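Local coordinates for protein PvdO (Pseudomonas aeruginosa, PDB 5HHA) that is a calcium-binding periplasmic protein of the formylglycine-generating-enzyme family that probably acts as an oxidase in maturation of the pyoverdine chromophore, at residues G114-R117 and Y118-P122; K135-A138 and A139-K143; G231-S234 and D235-W239. All blocks are in the same frame, centred on the assembly; numbering follows the deposited sequence. Where two conformers were deposited one is given.

Contact 1 of 3, residues G114-R117 and Y118-P122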
# COMPACT_ATOMS: atom_id res chain seq x y z
N GLY A 114 -16.09 -8.98 2.44
CA GLY A 114 -15.39 -7.78 2.03
C GLY A 114 -15.65 -6.57 2.90
O GLY A 114 -14.98 -5.55 2.74
N LYS A 115 -16.62 -6.66 3.81
CA LYS A 115 -16.98 -5.51 4.62
C LYS A 115 -16.44 -5.61 6.03
O LYS A 115 -16.63 -6.63 6.68
CB LYS A 115 -18.50 -5.35 4.71
CG LYS A 115 -19.19 -5.00 3.40
CD LYS A 115 -18.72 -3.66 2.82
CE LYS A 115 -19.24 -2.46 3.60
NZ LYS A 115 -19.05 -1.19 2.82
N PRO A 116 -15.81 -4.54 6.51
CA PRO A 116 -15.38 -4.49 7.90
C PRO A 116 -16.56 -4.17 8.82
O PRO A 116 -17.66 -3.90 8.32
CB PRO A 116 -14.38 -3.34 7.89
CG PRO A 116 -14.96 -2.39 6.91
CD PRO A 116 -15.59 -3.24 5.83
N ARG A 117 -16.34 -4.14 10.12
CA ARG A 117 -17.42 -3.86 11.07
C ARG A 117 -17.64 -2.36 11.24
O ARG A 117 -18.73 -1.92 11.61
CB ARG A 117 -17.12 -4.44 12.44
CG ARG A 117 -17.09 -5.97 12.48
CD ARG A 117 -18.34 -6.59 11.88
NE ARG A 117 -18.20 -6.75 10.44
CZ ARG A 117 -19.22 -6.77 9.58
NH1 ARG A 117 -20.46 -6.66 9.99
NH2 ARG A 117 -18.98 -6.92 8.29
N TYR A 118 -16.61 -1.55 11.00
CA TYR A 118 -16.71 -0.11 11.13
C TYR A 118 -17.38 0.50 9.93
O TYR A 118 -17.45 -0.07 8.85
CB TYR A 118 -15.33 0.52 11.41
CG TYR A 118 -14.26 0.21 10.37
CD1 TYR A 118 -14.30 0.77 9.11
CD2 TYR A 118 -13.19 -0.61 10.68
CE1 TYR A 118 -13.33 0.50 8.17
CE2 TYR A 118 -12.18 -0.87 9.73
CZ TYR A 118 -12.27 -0.31 8.49
OH TYR A 118 -11.32 -0.58 7.50
N GLN A 119 -17.89 1.72 10.11
CA GLN A 119 -18.52 2.42 9.02
C GLN A 119 -17.51 2.66 7.90
O GLN A 119 -16.42 3.18 8.14
CB GLN A 119 -19.10 3.74 9.51
CG GLN A 119 -20.28 3.55 10.47
CD GLN A 119 -20.79 4.82 11.11
OE1 GLN A 119 -21.13 4.84 12.30
NE2 GLN A 119 -20.89 5.83 10.34
N GLN A 120 -17.91 2.35 6.68
CA GLN A 120 -17.01 2.36 5.53
C GLN A 120 -17.74 2.89 4.31
O GLN A 120 -18.48 2.15 3.62
CB GLN A 120 -16.48 0.95 5.23
CG GLN A 120 -15.48 0.91 4.07
CD GLN A 120 -15.35 -0.48 3.48
OE1 GLN A 120 -16.35 -1.19 3.32
NE2 GLN A 120 -14.12 -0.88 3.14
N GLY A 121 -17.54 4.16 4.01
CA GLY A 121 -18.08 4.75 2.81
C GLY A 121 -17.28 4.37 1.57
O GLY A 121 -16.23 3.73 1.65
N PRO A 122 -17.75 4.77 0.40
CA PRO A 122 -17.18 4.27 -0.85
C PRO A 122 -15.79 4.81 -1.18
O PRO A 122 -15.13 4.19 -2.00
CB PRO A 122 -18.19 4.73 -1.89
CG PRO A 122 -18.81 5.96 -1.25
CD PRO A 122 -18.96 5.58 0.16
O HOH W 1 -13.90 -3.31 1.43
O HOH W 2 -20.67 0.56 4.09
O HOH W 3 -18.70 -1.73 7.06
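The ammonium group of Lys115, in the conformer described, is gripped from across the loop by Gln120: its NZ gives a hydrogen bond of 2.7 Å to Gln120 OE1, a weak, longer one to Gln120 O, and a third to a water that also donates to Gln120 O. The approach to OE1 makes a C=O...N angle of 145° and lies only slightly tilted from the amide plane. In this conformer Lys115 reaches it by folding back on itself, with bends at chi2 and chi3 (-61° and -72°). The other end of the same amide is held as well, because Gln120 NE2 donates to Pro125 O and to a second water, 3.0 Å away. The amide should thus be restrained in its rotation, and it lies against Pro116, with Pro116 CD 3.3 Å from Gln120 OE1.

All this belongs to an irregular loop between helices 86-96 and 131-145, in the sulfatase-modifying-factor-like domain. Within the loop, Pro116 is laid over one face of the Tyr118 ring: Pro116 CB sits 3.8 Å from the centroid in a CH-pi contact, and Pro116 CG is 3.5 Å from Tyr118 CE1. Tyr118 carries its ring inward, where Trp254 meets it edge-to-face and OH hydrogen-bonds Asp276 O; the calcium ion is about 11 Å from its side chain. On the exposed flank one conformer of Arg117 turns back along the chain, NH2 donating to Lys115 O over 2.9 Å in the guanidinium plane but from above the carbonyl plane, while NE binds Glu110 O.

Contact 2 of 3, residues K135-A138 and A139-K143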
# COMPACT_ATOMS: atom_id res chain seq x y z
N LYS A 135 -4.96 -10.22 -6.60
CA LYS A 135 -4.56 -10.69 -7.92
C LYS A 135 -5.77 -10.82 -8.83
O LYS A 135 -5.70 -10.45 -10.02
CB LYS A 135 -3.82 -12.03 -7.82
CG LYS A 135 -2.48 -11.91 -7.07
CD LYS A 135 -1.77 -13.24 -6.90
CE LYS A 135 -1.36 -13.82 -8.24
NZ LYS A 135 -0.22 -13.06 -8.82
N ASN A 136 -6.88 -11.33 -8.31
CA ASN A 136 -8.10 -11.46 -9.12
C ASN A 136 -8.65 -10.12 -9.57
O ASN A 136 -9.07 -9.99 -10.73
CB ASN A 136 -9.17 -12.23 -8.37
CG ASN A 136 -8.85 -13.68 -8.21
OD1 ASN A 136 -8.02 -14.23 -8.93
ND2 ASN A 136 -9.53 -14.33 -7.28
N TYR A 137 -8.63 -9.13 -8.69
CA TYR A 137 -9.08 -7.79 -9.03
C TYR A 137 -8.20 -7.25 -10.16
O TYR A 137 -8.70 -6.68 -11.12
CB TYR A 137 -9.01 -6.86 -7.80
CG TYR A 137 -9.32 -5.41 -8.11
CD1 TYR A 137 -10.63 -5.00 -8.27
CD2 TYR A 137 -8.32 -4.46 -8.26
CE1 TYR A 137 -10.94 -3.70 -8.58
CE2 TYR A 137 -8.60 -3.16 -8.57
CZ TYR A 137 -9.91 -2.78 -8.73
OH TYR A 137 -10.14 -1.48 -9.03
N ALA A 138 -6.88 -7.40 -10.03
CA ALA A 138 -5.97 -6.88 -11.06
C ALA A 138 -6.17 -7.61 -12.40
O ALA A 138 -6.07 -6.97 -13.45
CB ALA A 138 -4.54 -6.99 -10.59
N ALA A 139 -6.48 -8.90 -12.37
CA ALA A 139 -6.78 -9.64 -13.60
C ALA A 139 -8.06 -9.13 -14.26
O ALA A 139 -8.11 -8.94 -15.49
CB ALA A 139 -6.90 -11.10 -13.32
N TRP A 140 -9.08 -8.86 -13.46
CA TRP A 140 -10.30 -8.30 -13.98
C TRP A 140 -10.06 -6.92 -14.60
O TRP A 140 -10.54 -6.62 -15.70
CB TRP A 140 -11.33 -8.22 -12.85
CG TRP A 140 -12.57 -7.52 -13.26
CD1 TRP A 140 -13.59 -8.01 -14.03
CD2 TRP A 140 -12.92 -6.18 -12.93
NE1 TRP A 140 -14.55 -7.05 -14.19
CE2 TRP A 140 -14.16 -5.91 -13.53
CE3 TRP A 140 -12.32 -5.17 -12.17
CZ2 TRP A 140 -14.81 -4.69 -13.39
CZ3 TRP A 140 -12.94 -3.98 -12.04
CH2 TRP A 140 -14.18 -3.74 -12.64
N LEU A 141 -9.32 -6.05 -13.91
CA LEU A 141 -8.99 -4.73 -14.44
C LEU A 141 -8.22 -4.83 -15.74
O LEU A 141 -8.45 -4.05 -16.68
CB LEU A 141 -8.13 -3.91 -13.46
CG LEU A 141 -8.76 -3.04 -12.37
CD1 LEU A 141 -7.66 -2.14 -11.78
CD2 LEU A 141 -9.88 -2.17 -12.89
N SER A 142 -7.31 -5.77 -15.79
CA SER A 142 -6.49 -5.94 -16.99
C SER A 142 -7.38 -6.34 -18.16
O SER A 142 -7.26 -5.81 -19.27
CB SER A 142 -5.45 -7.01 -16.77
OG SER A 142 -4.50 -6.62 -15.77
N LYS A 143 -8.29 -7.28 -17.94
CA LYS A 143 -9.13 -7.77 -19.03
C LYS A 143 -10.06 -6.67 -19.51
O LYS A 143 -10.25 -6.48 -20.71
CB LYS A 143 -9.93 -9.00 -18.60
CG LYS A 143 -10.82 -9.59 -19.72
CD LYS A 143 -11.64 -10.78 -19.21
CE LYS A 143 -12.45 -11.50 -20.31
NZ LYS A 143 -11.58 -12.01 -21.34
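Tyr137 and Leu141, one helical turn apart, meet over a ring face: Leu141 CG stands 4.2 Å from the centroid of the Tyr137 ring, and its CD1 comes to 3.5 Å from Tyr137 CE2. The tyrosine reaches this position because CG is anti to the backbone N (chi1 174°), which slants the ring outward and toward the following turn. Trp140 adopts nearly the same conformation, and its indole lies obliquely to the phenol, planes at 41°, with CZ3 4.0 Å from Tyr137 CE1.

These side chains lie on helix 131-145, and the two aromatic ones pack against helix 86-96, where Tyr92 meets both rings edge-to-face; Phe280 of strand 278-285 also meets Tyr137. The spacing rests on regular i to i+4 backbone bonds, such as Leu141 N to Tyr137 O at 2.9 Å.

Ser142 adds a side-chain bond to this pattern. Its OG, anti to the carbonyl carbon at chi1 -65°, folds back to donate to Ala138 O over 2.8 Å, while Ser142 N reaches the same oxygen from the opposite face of the carbonyl plane. OG in turn accepts from Tyr149 N, tying the helix to strand 149-150.

Contact 3 of 3, residues G231-S234 and D235-W239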
# COMPACT_ATOMS: atom_id res chain seq x y z
N GLY A 231 20.47 -10.51 -0.59
CA GLY A 231 20.07 -11.18 -1.81
C GLY A 231 18.82 -10.60 -2.45
O GLY A 231 18.28 -11.18 -3.40
N ALA A 232 18.37 -9.44 -1.96
CA ALA A 232 17.15 -8.82 -2.48
C ALA A 232 17.34 -8.42 -3.93
O ALA A 232 18.45 -8.00 -4.33
CB ALA A 232 16.80 -7.60 -1.65
N PRO A 233 16.27 -8.44 -4.73
CA PRO A 233 16.41 -7.99 -6.11
C PRO A 233 16.65 -6.49 -6.20
O PRO A 233 16.13 -5.70 -5.40
CB PRO A 233 15.07 -8.38 -6.74
CG PRO A 233 14.12 -8.43 -5.59
CD PRO A 233 14.90 -8.91 -4.43
N SER A 234 17.38 -6.08 -7.23
CA SER A 234 17.82 -4.70 -7.41
C SER A 234 17.19 -3.99 -8.59
O SER A 234 17.55 -2.85 -8.88
CB SER A 234 19.36 -4.66 -7.56
OG SER A 234 20.00 -5.20 -6.41
N ASP A 235 16.24 -4.65 -9.26
CA ASP A 235 15.67 -4.15 -10.51
C ASP A 235 14.19 -3.75 -10.39
O ASP A 235 13.53 -3.47 -11.40
CB ASP A 235 15.83 -5.18 -11.63
CG ASP A 235 15.16 -6.50 -11.32
OD1 ASP A 235 14.53 -6.60 -10.24
OD2 ASP A 235 15.23 -7.43 -12.14
N GLY A 236 13.69 -3.66 -9.15
CA GLY A 236 12.30 -3.30 -8.88
C GLY A 236 11.33 -4.46 -8.92
O GLY A 236 10.13 -4.28 -8.64
N SER A 237 11.80 -5.64 -9.27
CA SER A 237 10.96 -6.83 -9.28
C SER A 237 10.61 -7.24 -7.86
O SER A 237 11.28 -6.88 -6.88
CB SER A 237 11.66 -7.99 -10.02
OG SER A 237 12.80 -8.46 -9.33
N ALA A 238 9.59 -8.08 -7.78
CA ALA A 238 9.19 -8.74 -6.53
C ALA A 238 10.12 -9.88 -6.19
O ALA A 238 10.55 -10.64 -7.09
CB ALA A 238 7.81 -9.26 -6.67
N TRP A 239 10.43 -10.05 -4.91
CA TRP A 239 11.30 -11.10 -4.42
C TRP A 239 10.46 -12.30 -4.10
O TRP A 239 9.86 -12.39 -3.02
CB TRP A 239 12.03 -10.59 -3.19
CG TRP A 239 13.21 -11.38 -2.76
CD1 TRP A 239 13.70 -12.53 -3.30
CD2 TRP A 239 14.05 -11.06 -1.64
NE1 TRP A 239 14.82 -12.93 -2.59
CE2 TRP A 239 15.03 -12.05 -1.56
CE3 TRP A 239 14.04 -10.03 -0.70
CZ2 TRP A 239 16.01 -12.03 -0.57
CZ3 TRP A 239 14.99 -10.02 0.28
CH2 TRP A 239 15.98 -11.02 0.34
O HOH W 4 13.51 -4.95 -6.59
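A compact surface loop between strands 223-224 and 247-251 closes on itself here through apolar packing, with no direct hydrogen bond joining residues 231-234 to 235-239. The indole of Trp239 is the floor on which the start of the loop rests. Ala232 CA makes a CH-pi contact 3.6 Å from the centroid of its six-membered ring, almost on the ring normal, and CB of the same alanine touches CZ3. Pro233 makes a second CH-pi contact over the five-membered ring, its CD 3.4 Å from Trp239 CG; the two side chains run at about a right angle. Gly231 O completes the row above this face, set toward the rim. The torsion that carries the indole back beneath these residues places CG opposite the backbone N (chi1 -165°). His226 stacks on Trp239 as well, and Trp239 N donates to Asp223 OD2, which ties the end of the loop to strand 223-224, from which it departs.

At its far end the loop is held by polar bonds. The hydroxyl of Ser237 donates to the syn lone pair of Asp235 OD1 over 2.7 Å. The same oxygen takes the backbone N of Ser237 at 3.1 Å, from above the carboxylate plane. Two donors on one oxygen should restrain the carboxylate's rotation. Pro233 CB packs 3.4 Å from Ser237 OG. A water inside the bend donates to Pro233 O and Ser237 O, each 3.0 Å away, and accepts weakly from Gly236 N, thereby bridging the two arms. The bond from Ser237 N to the side chain two residues earlier defines an Asx turn, with Gly236 in its middle.

All three contacts are local, each formed within nine consecutive residues, and none touches another. Contact 2 belongs to a regular helix and joins it to a second helix and the sheet through aromatic packing, with its main-chain polar groups paired along the helix. Contacts 1 and 3 lie in irregular loops on opposite sides of the chain's centre, their centres about 34 Å apart. Both lay a proline over an aromatic ring and use water to bridge main-chain groups. Contacts 1 and 2 are partly buried and contact 3 is on the surface: contact 1 sends a buried tyrosine toward the calcium-site region while its lysine is exposed, whereas contact 3, far from that site, holds an Asx turn.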